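Local coordinates for zinc resistance-associated protein (Salmonella enterica subsp. enterica serovar Typhimurium, PDB 3LAY), which modulates the Zra envelope stress response in the periplasm, where it serves as both a regulator and a chaperone, with zinc stabilising its higher oligomers, at residues Q132-K135 against R136-M140. Sequence-based numbering, arbitrary orientation.
Sequences QRVK and RDVAM
Arg136 sets its CG anti to the backbone N (chi1 -169°) and then turns about its CG-CD bond (chi3 65°), a turn that lays its guanidinium beside Arg133 and Asp137. CG of Arg133 lies over one face of that flat group, 4.2 Å from Arg136 NH1. A long arginine suits this place because its side chain can touch Ile79 and Tyr80 of helix 70-106 while its charged end reaches a partner: NH2 of Arg136 forms a salt bridge with OD1 of Asp137 at 3.1 Å, meeting the carboxylate on its syn side and close to the guanidinium plane. A weak bond from NE to the same oxygen may help to fix the rotation of the group. The two arginines bear like charges, but each has its own acid, since NH1 of Arg133 pairs with Asp130; Tyr83 of helix 70-106 adds a cation-pi contact to Arg136. Asp137 is shared as well: its OD2 is hydrogen-bonded to the Tyr101 hydroxyl of a second subunit.

Round the helix, CG1 of Val134 lies 3.9 Å from CG2 of Val138. These short branched side chains make a small apolar strip one turn long, Val134 packing on Ala119 and Val138 on Thr112, both of the second subunit. Beneath the side chains run four backbone bonds, among them Val138 N to Val134 O at 2.8 Å and Ala139 N to Lys135 O at 2.9 Å. Such i to i+4 pairing defines an alpha helix, here the 112-142 arm of a helical hairpin that presents one side to helix 70-106 and another to a neighbouring subunit in the decameric alpha-helical barrel.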
loop_
_atom_site.group_PDB
_atom_site.type_symbol
_atom_site.label_atom_id
_atom_site.label_comp_id
_atom_site.label_asym_id
_atom_site.label_seq_id
_atom_site.Cartn_x
_atom_site.Cartn_y
_atom_site.Cartn_z
ATOM N N GLN J 132 -18.828 10.528 27.131
ATOM C CA GLN J 132 -18.387 9.194 27.433
ATOM C C GLN J 132 -16.935 9.061 27.093
ATOM O O GLN J 132 -16.200 8.464 27.846
ATOM C CB GLN J 132 -19.241 8.138 26.737
ATOM C CG GLN J 132 -20.729 8.137 27.169
ATOM C CD GLN J 132 -20.900 7.934 28.647
ATOM O OE1 GLN J 132 -20.177 7.156 29.267
ATOM N NE2 GLN J 132 -21.844 8.640 29.231
ATOM N N ARG J 133 -16.484 9.616 25.992
ATOM C CA ARG J 133 -15.072 9.531 25.703
ATOM C C ARG J 133 -14.198 10.255 26.702
ATOM O O ARG J 133 -13.063 9.860 26.952
ATOM C CB ARG J 133 -14.762 10.134 24.349
ATOM C CG ARG J 133 -15.214 9.342 23.232
ATOM C CD ARG J 133 -15.131 10.158 21.993
ATOM N NE ARG J 133 -15.608 9.372 20.871
ATOM C CZ ARG J 133 -16.109 9.888 19.764
ATOM N NH1 ARG J 133 -16.228 11.206 19.650
ATOM N NH2 ARG J 133 -16.512 9.092 18.780
ATOM N N VAL J 134 -14.661 11.380 27.209
ATOM C CA VAL J 134 -13.859 12.055 28.194
ATOM C C VAL J 134 -13.761 11.185 29.419
ATOM O O VAL J 134 -12.674 11.019 29.951
ATOM C CB VAL J 134 -14.389 13.455 28.536
ATOM C CG1 VAL J 134 -13.546 14.073 29.661
ATOM C CG2 VAL J 134 -14.397 14.331 27.224
ATOM N N LYS J 135 -14.872 10.583 29.852
ATOM C CA LYS J 135 -14.805 9.678 31.023
ATOM C C LYS J 135 -13.791 8.629 30.771
ATOM O O LYS J 135 -13.004 8.296 31.634
ATOM C CB LYS J 135 -16.101 8.956 31.315
ATOM C CG LYS J 135 -17.217 9.839 31.756
ATOM C CD LYS J 135 -18.367 9.018 32.379
ATOM C CE LYS J 135 -19.606 9.951 32.659
ATOM N NZ LYS J 135 -20.917 9.194 32.761
ATOM N N ARG J 136 -13.788 8.112 29.562
ATOM C CA ARG J 136 -12.861 7.065 29.245
ATOM C C ARG J 136 -11.420 7.533 29.264
ATOM O O ARG J 136 -10.568 6.879 29.871
ATOM C CB ARG J 136 -13.163 6.548 27.878
ATOM C CG ARG J 136 -12.459 5.319 27.538
ATOM C CD ARG J 136 -12.479 5.133 26.053
ATOM N NE ARG J 136 -11.728 6.194 25.375
ATOM C CZ ARG J 136 -11.914 6.516 24.100
ATOM N NH1 ARG J 136 -12.851 5.873 23.407
ATOM N NH2 ARG J 136 -11.210 7.497 23.520
ATOM N N ASP J 137 -11.130 8.674 28.626
ATOM C CA ASP J 137 -9.752 9.152 28.591
ATOM C C ASP J 137 -9.268 9.450 30.007
ATOM O O ASP J 137 -8.096 9.163 30.351
ATOM C CB ASP J 137 -9.613 10.378 27.727
ATOM C CG ASP J 137 -10.014 10.145 26.265
ATOM O OD1 ASP J 137 -9.796 9.049 25.752
ATOM O OD2 ASP J 137 -10.533 11.083 25.621
ATOM N N VAL J 138 -10.168 10.003 30.834
ATOM C CA VAL J 138 -9.837 10.336 32.210
ATOM C C VAL J 138 -9.577 9.057 33.021
ATOM O O VAL J 138 -8.681 8.993 33.883
ATOM C CB VAL J 138 -10.995 11.107 32.875
ATOM C CG1 VAL J 138 -10.801 11.155 34.346
ATOM C CG2 VAL J 138 -11.130 12.487 32.260
ATOM N N ALA J 139 -10.391 8.045 32.756
ATOM C CA ALA J 139 -10.219 6.771 33.422
ATOM C C ALA J 139 -8.806 6.296 33.106
ATOM O O ALA J 139 -8.001 6.047 34.035
ATOM C CB ALA J 139 -11.241 5.770 32.933
ATOM N N MET J 140 -8.502 6.206 31.801
ATOM C CA MET J 140 -7.183 5.783 31.330
ATOM C C MET J 140 -6.083 6.541 32.044
ATOM O O MET J 140 -5.153 5.919 32.574
ATOM C CB MET J 140 -7.027 6.022 29.826
ATOM C CG MET J 140 -7.863 5.128 28.965
ATOM S SD MET J 140 -7.226 3.455 28.836
ATOM C CE MET J 140 -5.950 3.607 27.585
#